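Allantoicase (Saccharomyces cerevisiae, PDB 1O59) catalyses the hydrolysis of allantoate to (S)-ureidoglycolate and urea, a step in allantoin degradation that lets yeast use purines as secondary nitrogen sources. Local coordinates at residues S269-I274 against V310-K315; S316-G319 against V325-I328; S335-T340 against I350-Y355. All coordinates share one frame; numbering follows the deposited sequence.

Contact 1: S269-I274 against V310-K315; sequences SFIEKI and VELVGK
Leu312 rests one methyl against the ends of two isoleucines of the facing sheet: its CD1 lies 3.9 Å from Ile274 CD1 and 4.1 Å from Ile271 CD1. Ile274 reaches a little further in, its CD1 also coming to 4.1 Å from Leu312 CB. Both isoleucines cross the leucine side chain at about a right angle, so they touch it with their terminal methyls. Each isoleucine has CG1 anti to its carbonyl carbon (chi1 -68° in Ile271, -63° in Ile274), which sends the longer branch across the gap.

A classic beta bulge at Glu272 and Lys273, opposite Trp353, adds a residue, which is consistent with Ile271 and Ile274, three apart in sequence, both pointing to the facing segment. On the other side Leu312 and Val313 form a second classic bulge against Val291, where the chain turns a corner. Ile332 and Val334 pack on Ile271, while Val291 meets Ile274.

Across the two segments the contact is wholly apolar and buried, so the sheets of this allantoicase repeat are held here by van der Waals packing and the exclusion of water, with no directional bond to fix their register.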
ATOM      1  N   SER A 269      10.860 -13.293 -18.051  1.00 63.42           N
ATOM      2  CA  SER A 269      11.462 -14.048 -19.153  1.00 63.46           C
ATOM      3  C   SER A 269      10.363 -14.702 -19.995  1.00 63.28           C
ATOM      4  O   SER A 269      10.539 -14.943 -21.184  1.00 63.65           O
ATOM      5  CB  SER A 269      12.372 -15.125 -18.600  1.00 63.39           C
ATOM      6  OG  SER A 269      12.963 -14.693 -17.389  1.00 65.35           O
ATOM      7  N   PHE A 270       9.236 -14.992 -19.357  1.00 63.33           N
ATOM      8  CA  PHE A 270       8.072 -15.556 -20.003  1.00 63.25           C
ATOM      9  C   PHE A 270       6.818 -14.969 -19.389  1.00 63.43           C
ATOM     10  O   PHE A 270       6.763 -14.764 -18.175  1.00 62.97           O
ATOM     11  CB  PHE A 270       8.071 -17.053 -19.773  1.00 62.91           C
ATOM     12  CG  PHE A 270       6.986 -17.787 -20.507  1.00 62.74           C
ATOM     13  CD1 PHE A 270       7.051 -17.948 -21.895  1.00 62.90           C
ATOM     14  CD2 PHE A 270       5.930 -18.369 -19.810  1.00 61.57           C
ATOM     15  CE1 PHE A 270       6.063 -18.662 -22.580  1.00 62.48           C
ATOM     16  CE2 PHE A 270       4.941 -19.084 -20.477  1.00 61.69           C
ATOM     17  CZ  PHE A 270       5.004 -19.237 -21.867  1.00 62.33           C
ATOM     18  N   ILE A 271       5.818 -14.697 -20.225  1.00 64.31           N
ATOM     19  CA  ILE A 271       4.462 -14.370 -19.735  1.00 65.20           C
ATOM     20  C   ILE A 271       3.444 -15.384 -20.211  1.00 65.26           C
ATOM     21  O   ILE A 271       3.208 -15.534 -21.398  1.00 65.05           O
ATOM     22  CB  ILE A 271       4.022 -12.963 -20.144  1.00 65.45           C
ATOM     23  CG1 ILE A 271       4.872 -11.926 -19.414  1.00 65.74           C
ATOM     24  CG2 ILE A 271       2.555 -12.749 -19.780  1.00 65.80           C
ATOM     25  CD1 ILE A 271       4.710 -10.539 -19.948  1.00 65.73           C
ATOM     26  N   GLU A 272       2.836 -16.055 -19.250  1.00 66.04           N
ATOM     27  CA  GLU A 272       1.878 -17.116 -19.510  1.00 67.25           C
ATOM     28  C   GLU A 272       0.473 -16.581 -19.816  1.00 67.07           C
ATOM     29  O   GLU A 272      -0.206 -17.034 -20.722  1.00 66.07           O
ATOM     30  CB  GLU A 272       1.800 -17.999 -18.266  1.00 67.75           C
ATOM     31  CG  GLU A 272       1.797 -19.483 -18.568  1.00 72.35           C
ATOM     32  CD  GLU A 272       0.417 -20.092 -18.532  1.00 76.85           C
ATOM     33  OE1 GLU A 272      -0.271 -19.941 -17.466  1.00 77.71           O
ATOM     34  OE2 GLU A 272       0.066 -20.737 -19.573  1.00 78.52           O
ATOM     35  N   LYS A 273       0.062 -15.593 -19.033  1.00 67.67           N
ATOM     36  CA  LYS A 273      -1.337 -15.324 -18.805  1.00 67.95           C
ATOM     37  C   LYS A 273      -1.460 -13.952 -18.169  1.00 67.43           C
ATOM     38  O   LYS A 273      -0.788 -13.655 -17.178  1.00 67.39           O
ATOM     39  CB  LYS A 273      -1.871 -16.375 -17.831  1.00 68.10           C
ATOM     40  CG  LYS A 273      -3.296 -16.784 -18.043  1.00 69.12           C
ATOM     41  CD  LYS A 273      -3.918 -17.290 -16.713  1.00 69.61           C
ATOM     42  CE  LYS A 273      -3.381 -18.640 -16.181  0.65 70.19           C
ATOM     43  NZ  LYS A 273      -3.232 -18.631 -14.672  0.65 67.92           N
ATOM     44  N   ILE A 274      -2.306 -13.112 -18.749  1.00 67.24           N
ATOM     45  CA  ILE A 274      -2.687 -11.855 -18.120  1.00 66.91           C
ATOM     46  C   ILE A 274      -4.188 -11.860 -17.796  1.00 66.91           C
ATOM     47  O   ILE A 274      -5.014 -12.285 -18.583  1.00 66.18           O
ATOM     48  CB  ILE A 274      -2.272 -10.659 -18.974  1.00 66.63           C
ATOM     49  CG1 ILE A 274      -0.739 -10.645 -19.098  1.00 67.06           C
ATOM     50  CG2 ILE A 274      -2.777  -9.376 -18.339  1.00 67.34           C
ATOM     51  CD1 ILE A 274      -0.133  -9.446 -19.852  1.00 66.52           C
ATOM     52  N   VAL A 310       5.615  -2.174 -26.107  1.00 73.05           N
ATOM     53  CA  VAL A 310       5.174  -3.184 -27.066  1.00 72.68           C
ATOM     54  C   VAL A 310       3.879  -3.815 -26.575  1.00 72.18           C
ATOM     55  O   VAL A 310       3.636  -3.871 -25.388  1.00 71.90           O
ATOM     56  CB  VAL A 310       6.254  -4.308 -27.265  1.00 72.79           C
ATOM     57  CG1 VAL A 310       7.572  -3.704 -27.671  1.00 72.53           C
ATOM     58  CG2 VAL A 310       6.453  -5.166 -25.997  1.00 72.77           C
ATOM     59  N   GLU A 311       3.060  -4.305 -27.493  1.00 71.93           N
ATOM     60  CA  GLU A 311       1.752  -4.823 -27.134  1.00 72.04           C
ATOM     61  C   GLU A 311       1.826  -6.207 -26.510  1.00 70.94           C
ATOM     62  O   GLU A 311       2.525  -7.067 -27.031  1.00 71.05           O
ATOM     63  CB  GLU A 311       0.886  -4.906 -28.378  1.00 72.22           C
ATOM     64  CG  GLU A 311      -0.432  -5.659 -28.209  1.00 73.20           C
ATOM     65  CD  GLU A 311      -1.295  -5.535 -29.456  1.00 73.90           C
ATOM     66  OE1 GLU A 311      -2.007  -4.505 -29.587  1.00 77.89           O
ATOM     67  OE2 GLU A 311      -1.246  -6.448 -30.311  1.00 73.84           O
ATOM     68  N   LEU A 312       1.086  -6.416 -25.415  1.00 69.48           N
ATOM     69  CA  LEU A 312       0.879  -7.758 -24.846  1.00 68.40           C
ATOM     70  C   LEU A 312      -0.564  -8.192 -25.032  1.00 67.85           C
ATOM     71  O   LEU A 312      -0.819  -9.306 -25.447  1.00 67.53           O
ATOM     72  CB  LEU A 312       1.230  -7.799 -23.353  1.00 68.33           C
ATOM     73  CG  LEU A 312       2.648  -7.419 -22.951  1.00 67.07           C
ATOM     74  CD1 LEU A 312       2.700  -7.253 -21.465  1.00 66.88           C
ATOM     75  CD2 LEU A 312       3.621  -8.447 -23.434  1.00 66.97           C
ATOM     76  N   VAL A 313      -1.498  -7.313 -24.690  1.00 67.72           N
ATOM     77  CA  VAL A 313      -2.902  -7.483 -25.050  1.00 67.66           C
ATOM     78  C   VAL A 313      -3.382  -6.312 -25.914  1.00 67.40           C
ATOM     79  O   VAL A 313      -3.232  -5.149 -25.555  1.00 66.52           O
ATOM     80  CB  VAL A 313      -3.805  -7.658 -23.817  1.00 67.87           C
ATOM     81  CG1 VAL A 313      -5.251  -7.839 -24.239  1.00 68.24           C
ATOM     82  CG2 VAL A 313      -3.346  -8.856 -22.988  1.00 66.99           C
ATOM     83  N   GLY A 314      -3.904  -6.663 -27.088  1.00 67.64           N
ATOM     84  CA  GLY A 314      -4.501  -5.727 -28.017  1.00 67.44           C
ATOM     85  C   GLY A 314      -5.896  -5.381 -27.580  1.00 67.76           C
ATOM     86  O   GLY A 314      -6.386  -5.907 -26.588  1.00 67.34           O
ATOM     87  N   LYS A 315      -6.524  -4.468 -28.319  1.00 68.59           N
ATOM     88  CA  LYS A 315      -7.806  -3.875 -27.914  1.00 68.75           C
ATOM     89  C   LYS A 315      -8.796  -5.004 -27.703  1.00 68.84           C
ATOM     90  O   LYS A 315      -9.043  -5.778 -28.619  1.00 68.62           O
ATOM     91  CB  LYS A 315      -8.300  -2.881 -28.973  1.00 68.75           C
ATOM     92  CG  LYS A 315      -9.485  -2.007 -28.557  1.00 69.09           C
ATOM     93  CD  LYS A 315      -9.656  -0.848 -29.536  1.00 68.81           C
ATOM     94  CE  LYS A 315     -11.004  -0.123 -29.377  1.00 69.95           C
ATOM     95  NZ  LYS A 315     -11.722   0.134 -30.693  1.00 68.06           N
TER

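Contact 2: S316-G319 against V325-I328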
ATOM      1  N   SER A 316      -9.331  -5.101 -26.484  1.00 68.88           N
ATOM      2  CA  SER A 316     -10.152  -6.225 -26.068  1.00 68.53           C
ATOM      3  C   SER A 316     -11.370  -5.693 -25.380  1.00 68.84           C
ATOM      4  O   SER A 316     -11.252  -4.899 -24.450  1.00 68.87           O
ATOM      5  CB  SER A 316      -9.387  -7.109 -25.076  1.00 68.55           C
ATOM      6  OG  SER A 316      -8.336  -7.802 -25.710  1.00 67.80           O
ATOM      7  N   LYS A 317     -12.536  -6.154 -25.824  1.00 68.94           N
ATOM      8  CA  LYS A 317     -13.816  -5.778 -25.227  1.00 69.09           C
ATOM      9  C   LYS A 317     -13.921  -6.370 -23.807  1.00 68.28           C
ATOM     10  O   LYS A 317     -13.626  -7.542 -23.602  1.00 67.64           O
ATOM     11  CB  LYS A 317     -15.005  -6.262 -26.094  1.00 69.17           C
ATOM     12  CG  LYS A 317     -16.283  -5.484 -25.827  1.00 70.01           C
ATOM     13  CD  LYS A 317     -17.527  -5.948 -26.633  1.00 71.12           C
ATOM     14  CE  LYS A 317     -18.725  -4.936 -26.472  1.00 72.90           C
ATOM     15  NZ  LYS A 317     -18.342  -3.478 -26.822  1.00 74.92           N
ATOM     16  N   THR A 318     -14.336  -5.530 -22.854  1.00 67.71           N
ATOM     17  CA  THR A 318     -14.472  -5.903 -21.443  1.00 67.33           C
ATOM     18  C   THR A 318     -15.928  -5.867 -20.969  1.00 66.54           C
ATOM     19  O   THR A 318     -16.803  -5.199 -21.562  1.00 65.12           O
ATOM     20  CB  THR A 318     -13.564  -5.025 -20.499  1.00 67.41           C
ATOM     21  OG1 THR A 318     -13.582  -3.638 -20.884  1.00 67.55           O
ATOM     22  CG2 THR A 318     -12.095  -5.434 -20.625  1.00 66.92           C
ATOM     23  N   GLY A 319     -16.156  -6.647 -19.910  1.00 65.74           N
ATOM     24  CA  GLY A 319     -17.477  -6.896 -19.370  1.00 65.32           C
ATOM     25  C   GLY A 319     -17.477  -6.533 -17.904  1.00 65.13           C
ATOM     26  O   GLY A 319     -16.420  -6.248 -17.322  1.00 64.49           O
ATOM     27  N   VAL A 325      -9.271 -13.271 -19.032  1.00 65.42           N
ATOM     28  CA  VAL A 325      -8.030 -14.033 -19.059  1.00 65.31           C
ATOM     29  C   VAL A 325      -7.450 -14.048 -20.482  1.00 65.01           C
ATOM     30  O   VAL A 325      -8.031 -14.629 -21.397  1.00 63.00           O
ATOM     31  CB  VAL A 325      -8.269 -15.515 -18.596  1.00 65.44           C
ATOM     32  CG1 VAL A 325      -6.970 -16.348 -18.712  1.00 65.01           C
ATOM     33  CG2 VAL A 325      -8.854 -15.549 -17.179  1.00 65.11           C
ATOM     34  N   TYR A 326      -6.289 -13.415 -20.638  1.00 65.50           N
ATOM     35  CA  TYR A 326      -5.582 -13.363 -21.910  1.00 66.04           C
ATOM     36  C   TYR A 326      -4.394 -14.308 -21.843  1.00 67.31           C
ATOM     37  O   TYR A 326      -3.463 -14.099 -21.078  1.00 66.73           O
ATOM     38  CB  TYR A 326      -5.158 -11.925 -22.214  1.00 65.27           C
ATOM     39  CG  TYR A 326      -6.329 -10.992 -22.110  1.00 64.83           C
ATOM     40  CD1 TYR A 326      -7.353 -11.016 -23.049  1.00 65.16           C
ATOM     41  CD2 TYR A 326      -6.465 -10.154 -21.025  1.00 65.12           C
ATOM     42  CE1 TYR A 326      -8.450 -10.172 -22.928  1.00 66.13           C
ATOM     43  CE2 TYR A 326      -7.559  -9.314 -20.879  1.00 65.57           C
ATOM     44  CZ  TYR A 326      -8.543  -9.306 -21.826  1.00 66.05           C
ATOM     45  OH  TYR A 326      -9.602  -8.433 -21.658  1.00 65.33           O
ATOM     46  N   GLU A 327      -4.445 -15.369 -22.628  1.00 69.41           N
ATOM     47  CA  GLU A 327      -3.311 -16.279 -22.702  1.00 71.52           C
ATOM     48  C   GLU A 327      -2.319 -15.737 -23.710  1.00 71.74           C
ATOM     49  O   GLU A 327      -2.663 -15.462 -24.841  1.00 72.76           O
ATOM     50  CB  GLU A 327      -3.755 -17.720 -22.951  1.00 72.18           C
ATOM     51  CG  GLU A 327      -4.043 -18.411 -21.603  1.00 75.82           C
ATOM     52  CD  GLU A 327      -5.171 -19.442 -21.627  1.00 80.62           C
ATOM     53  OE1 GLU A 327      -5.354 -20.103 -22.687  1.00 83.41           O
ATOM     54  OE2 GLU A 327      -5.855 -19.613 -20.569  1.00 82.66           O
ATOM     55  N   ILE A 328      -1.114 -15.483 -23.225  1.00 72.09           N
ATOM     56  CA  ILE A 328      -0.081 -14.767 -23.950  1.00 72.33           C
ATOM     57  C   ILE A 328       0.955 -15.789 -24.396  1.00 72.00           C
ATOM     58  O   ILE A 328       1.293 -15.841 -25.558  1.00 71.11           O
ATOM     59  CB  ILE A 328       0.577 -13.655 -23.034  1.00 72.32           C
ATOM     60  CG1 ILE A 328      -0.452 -12.633 -22.604  1.00 73.45           C
ATOM     61  CG2 ILE A 328       1.649 -12.899 -23.768  1.00 73.28           C
ATOM     62  CD1 ILE A 328      -1.288 -12.102 -23.784  1.00 74.77           C
TER
HETATM   63  O   HOH W   1     -11.818  -9.392 -23.168  1.00 40.81           O
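With CG anti to its own carbonyl carbon (chi1 -52°), Tyr326 swings its ring off strand 323-331 toward Ser316 and Thr318, and the chi1 of Ser316, -70°, brings its OG alongside the ring. Ser316 OG stands 3.7 Å from Tyr326 CE1, approaching obliquely, and this is packing only: the hydroxyl makes its hydrogen bond to the carbonyl O of Gly314. Ser316 CB sits further along the ring, 3.7 Å from Tyr326 OH. Thr318 crosses the tyrosine at about a right angle, its CG2 methyl 4.0 Å from Tyr326 OH, while its OG1 is turned to a hydrogen bond with Pro286 O.

The phenol's polar end is served by a water 2.8 Å from Tyr326 OH. That water donates to Lys317 O at 2.6 Å, so it bridges the tyrosine to the backbone of the other segment. A phenylalanine here would probably leave the water without its phenol partner, break the bridge to Lys317, and deprive Thr318 CG2 and Ser316 CB of the oxygen they pack against. Val276, Ile289 and Val313 also pack on Tyr326.

The two segments flank the connection between strands 309-317 and 323-331, which belong to different antiparallel sheets. Tyr326 thus spans the edge of a beta sandwich, the sheet-to-sheet packing typical of the galactose-binding-like fold to whose clan the allantoicase repeat belongs.

Contact 3: S335-T340 against I350-Y355; sequences SHVKLT and IRVWGY
Ile350 points its long branch at the base of Leu339: the terminal methyl CD1 lies 4.1 Å from Leu339 CB. Two residues away along each strand, Val337 and Val352 meet methyl to methyl, CG2 to CG2 at 4.4 Å, a looser touch. All four have their CB directed at the opposing segment. The alpha carbons of Leu339 and Ile350 are 8.3 Å apart and those of Val337 and Val352 8.8 Å, too far for backbone pairing but right for side chains meeting between two layers.

Ile350 bridges its gap because CG1 is anti to the backbone N (chi1 -172°) and the chain continues extended to CD1 (chi2 170°). Leu339 also has CG anti to its N, but it is CB, not the branched end, that receives the isoleucine methyl. Ile262 of the neighbouring strand 258-263 touches both Val337 and Ile350, extending the apolar layer to the next strand.

At the start of strand 336-342, Ser335 OG lies in the plane of the His336 ring, at its edge, 2.7 Å from ND1; either group could donate. Ser335 OG also hydrogen-bonds to Lys296 N and Cys294 O. Ser335 and His336 together make a classic beta bulge opposite Cys294.

Between the sheets themselves the meeting is aliphatic and buried. Cohesion therefore comes from dispersion and the hydrophobic effect, while the polar bonds of Ser335 and His336 lie at the start of the strand, apart from the aliphatic contact.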
ATOM      1  N   SER A 335       9.891  -5.326 -17.851  1.00 65.93           N
ATOM      2  CA  SER A 335      10.079  -4.885 -16.481  1.00 65.16           C
ATOM      3  C   SER A 335       8.844  -4.189 -15.940  1.00 64.63           C
ATOM      4  O   SER A 335       8.648  -4.122 -14.727  1.00 63.40           O
ATOM      5  CB  SER A 335      11.244  -3.893 -16.441  1.00 65.18           C
ATOM      6  OG  SER A 335      11.005  -2.828 -17.345  1.00 64.36           O
ATOM      7  N   HIS A 336       8.069  -3.617 -16.857  1.00 64.78           N
ATOM      8  CA  HIS A 336       6.871  -2.844 -16.554  1.00 64.73           C
ATOM      9  C   HIS A 336       5.760  -3.268 -17.479  1.00 65.09           C
ATOM     10  O   HIS A 336       6.027  -3.744 -18.591  1.00 65.52           O
ATOM     11  CB  HIS A 336       7.146  -1.364 -16.784  1.00 64.76           C
ATOM     12  CG  HIS A 336       8.177  -0.804 -15.862  1.00 63.40           C
ATOM     13  ND1 HIS A 336       9.507  -1.096 -15.987  1.00 62.71           N
ATOM     14  CD2 HIS A 336       8.061  -0.018 -14.765  1.00 64.18           C
ATOM     15  CE1 HIS A 336      10.178  -0.488 -15.023  1.00 64.64           C
ATOM     16  NE2 HIS A 336       9.322   0.169 -14.265  1.00 62.95           N
ATOM     17  N   VAL A 337       4.522  -3.124 -17.008  1.00 64.91           N
ATOM     18  CA  VAL A 337       3.347  -3.244 -17.858  1.00 64.45           C
ATOM     19  C   VAL A 337       2.495  -1.975 -17.759  1.00 64.08           C
ATOM     20  O   VAL A 337       2.506  -1.274 -16.763  1.00 63.33           O
ATOM     21  CB  VAL A 337       2.495  -4.513 -17.539  1.00 64.88           C
ATOM     22  CG1 VAL A 337       3.322  -5.771 -17.724  1.00 64.23           C
ATOM     23  CG2 VAL A 337       1.893  -4.474 -16.130  1.00 66.07           C
ATOM     24  N   LYS A 338       1.777  -1.670 -18.829  1.00 64.37           N
ATOM     25  CA  LYS A 338       0.867  -0.521 -18.852  1.00 64.29           C
ATOM     26  C   LYS A 338      -0.494  -1.081 -19.159  1.00 64.25           C
ATOM     27  O   LYS A 338      -0.666  -1.772 -20.138  1.00 63.33           O
ATOM     28  CB  LYS A 338       1.316   0.521 -19.913  1.00 63.75           C
ATOM     29  CG  LYS A 338       0.397   1.740 -20.084  1.00 63.86           C
ATOM     30  CD  LYS A 338       1.099   2.984 -20.793  1.00 63.48           C
ATOM     31  CE  LYS A 338       1.401   2.800 -22.264  1.00 61.53           C
ATOM     32  NZ  LYS A 338       2.529   3.670 -22.725  1.00 61.26           N
ATOM     33  N   LEU A 339      -1.454  -0.799 -18.293  1.00 65.45           N
ATOM     34  CA  LEU A 339      -2.835  -1.203 -18.503  1.00 65.90           C
ATOM     35  C   LEU A 339      -3.548   0.051 -18.945  1.00 65.65           C
ATOM     36  O   LEU A 339      -3.402   1.082 -18.325  1.00 65.95           O
ATOM     37  CB  LEU A 339      -3.450  -1.761 -17.206  1.00 66.05           C
ATOM     38  CG  LEU A 339      -4.991  -1.829 -17.156  1.00 66.53           C
ATOM     39  CD1 LEU A 339      -5.567  -2.834 -18.188  1.00 66.42           C
ATOM     40  CD2 LEU A 339      -5.469  -2.169 -15.715  1.00 67.00           C
ATOM     41  N   THR A 340      -4.288  -0.043 -20.035  1.00 65.67           N
ATOM     42  CA  THR A 340      -4.961   1.091 -20.622  1.00 65.47           C
ATOM     43  C   THR A 340      -6.414   0.699 -20.627  1.00 65.38           C
ATOM     44  O   THR A 340      -6.753  -0.425 -21.046  1.00 65.49           O
ATOM     45  CB  THR A 340      -4.460   1.362 -22.056  1.00 65.99           C
ATOM     46  OG1 THR A 340      -3.049   1.705 -22.071  1.00 66.37           O
ATOM     47  CG2 THR A 340      -5.146   2.589 -22.666  1.00 65.41           C
ATOM     48  N   ILE A 350      -5.156  -6.465 -11.764  1.00 63.78           N
ATOM     49  CA  ILE A 350      -4.409  -7.052 -12.877  1.00 63.86           C
ATOM     50  C   ILE A 350      -3.356  -8.063 -12.390  1.00 63.17           C
ATOM     51  O   ILE A 350      -2.654  -7.871 -11.382  1.00 61.56           O
ATOM     52  CB  ILE A 350      -3.811  -5.973 -13.836  1.00 64.46           C
ATOM     53  CG1 ILE A 350      -3.208  -6.671 -15.075  1.00 64.85           C
ATOM     54  CG2 ILE A 350      -2.754  -5.094 -13.147  1.00 65.23           C
ATOM     55  CD1 ILE A 350      -2.829  -5.718 -16.179  1.00 63.75           C
ATOM     56  N   ARG A 351      -3.316  -9.179 -13.101  1.00 63.40           N
ATOM     57  CA  ARG A 351      -2.469 -10.296 -12.744  1.00 63.82           C
ATOM     58  C   ARG A 351      -1.676 -10.576 -13.963  1.00 63.79           C
ATOM     59  O   ARG A 351      -2.243 -10.617 -15.043  1.00 64.96           O
ATOM     60  CB  ARG A 351      -3.267 -11.561 -12.380  1.00 63.92           C
ATOM     61  CG  ARG A 351      -4.439 -11.341 -11.478  1.00 63.91           C
ATOM     62  CD  ARG A 351      -4.074 -10.665 -10.200  1.00 64.43           C
ATOM     63  NE  ARG A 351      -5.086 -10.823  -9.188  1.00 64.43           N
ATOM     64  CZ  ARG A 351      -5.032 -10.290  -7.979  1.00 66.36           C
ATOM     65  NH1 ARG A 351      -3.995  -9.533  -7.623  1.00 67.49           N
ATOM     66  NH2 ARG A 351      -6.028 -10.524  -7.121  1.00 67.07           N
ATOM     67  N   VAL A 352      -0.379 -10.764 -13.785  1.00 63.65           N
ATOM     68  CA  VAL A 352       0.532 -11.083 -14.867  1.00 63.85           C
ATOM     69  C   VAL A 352       1.297 -12.324 -14.455  1.00 63.86           C
ATOM     70  O   VAL A 352       2.328 -12.251 -13.768  1.00 64.13           O
ATOM     71  CB  VAL A 352       1.499  -9.917 -15.146  1.00 63.87           C
ATOM     72  CG1 VAL A 352       2.392 -10.232 -16.304  1.00 64.59           C
ATOM     73  CG2 VAL A 352       0.706  -8.626 -15.414  1.00 64.15           C
ATOM     74  N   TRP A 353       0.769 -13.468 -14.865  1.00 63.58           N
ATOM     75  CA  TRP A 353       1.391 -14.743 -14.549  1.00 63.62           C
ATOM     76  C   TRP A 353       2.494 -15.139 -15.541  1.00 63.14           C
ATOM     77  O   TRP A 353       2.301 -15.135 -16.746  1.00 62.92           O
ATOM     78  CB  TRP A 353       0.346 -15.828 -14.492  1.00 63.70           C
ATOM     79  CG  TRP A 353      -0.535 -15.754 -13.287  1.00 64.09           C
ATOM     80  CD1 TRP A 353      -1.743 -15.163 -13.200  1.00 63.92           C
ATOM     81  CD2 TRP A 353      -0.286 -16.353 -12.009  1.00 63.98           C
ATOM     82  NE1 TRP A 353      -2.264 -15.329 -11.940  1.00 64.99           N
ATOM     83  CE2 TRP A 353      -1.392 -16.078 -11.195  1.00 64.17           C
ATOM     84  CE3 TRP A 353       0.760 -17.096 -11.476  1.00 63.74           C
ATOM     85  CZ2 TRP A 353      -1.472 -16.499  -9.880  1.00 63.61           C
ATOM     86  CZ3 TRP A 353       0.682 -17.512 -10.167  1.00 64.27           C
ATOM     87  CH2 TRP A 353      -0.430 -17.220  -9.389  1.00 63.54           C
ATOM     88  N   GLY A 354       3.646 -15.493 -14.987  1.00 62.65           N
ATOM     89  CA  GLY A 354       4.823 -15.826 -15.753  1.00 62.50           C
ATOM     90  C   GLY A 354       5.983 -16.044 -14.812  1.00 62.05           C
ATOM     91  O   GLY A 354       5.796 -16.293 -13.629  1.00 62.52           O
ATOM     92  N   TYR A 355       7.187 -15.909 -15.323  1.00 61.48           N
ATOM     93  CA  TYR A 355       8.373 -16.080 -14.490  1.00 61.53           C
ATOM     94  C   TYR A 355       9.477 -15.200 -15.059  1.00 61.29           C
ATOM     95  O   TYR A 355       9.308 -14.591 -16.118  1.00 60.52           O
ATOM     96  CB  TYR A 355       8.795 -17.563 -14.433  1.00 61.39           C
ATOM     97  CG  TYR A 355       9.527 -18.054 -15.661  1.00 61.19           C
ATOM     98  CD1 TYR A 355       8.907 -18.845 -16.637  1.00 61.37           C
ATOM     99  CD2 TYR A 355      10.868 -17.733 -15.842  1.00 63.57           C
ATOM    100  CE1 TYR A 355       9.641 -19.296 -17.788  1.00 62.27           C
ATOM    101  CE2 TYR A 355      11.600 -18.166 -16.954  1.00 63.48           C
ATOM    102  CZ  TYR A 355      11.005 -18.934 -17.931  1.00 62.47           C
ATOM    103  OH  TYR A 355      11.845 -19.296 -18.979  1.00 61.04           O
ATOM    104  OXT TYR A 355      10.546 -15.118 -14.472  1.00 61.38           O
TER

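How the contacts relate
All three contacts join the same two antiparallel sheets of the second allantoicase repeat. Contact 1 is central: its centre lies about 7 Å from that of contact 3 and about 10 Å from that of contact 2. In one sheet, strand 270-277 lies between strands 323-331 and 346-354, which carry contacts 2 and 3. On one flank the amide N of Glu272 is 2.7 Å from Trp353 O of contact 3; on the other, Ile274 O is 2.7 Å from Tyr326 N of contact 2, both probable hydrogen bonds. Contacts 1 and 2 also share strand 309-317 in the facing sheet. Contacts 2 and 3 do not touch, their nearest atoms being about 7 Å apart.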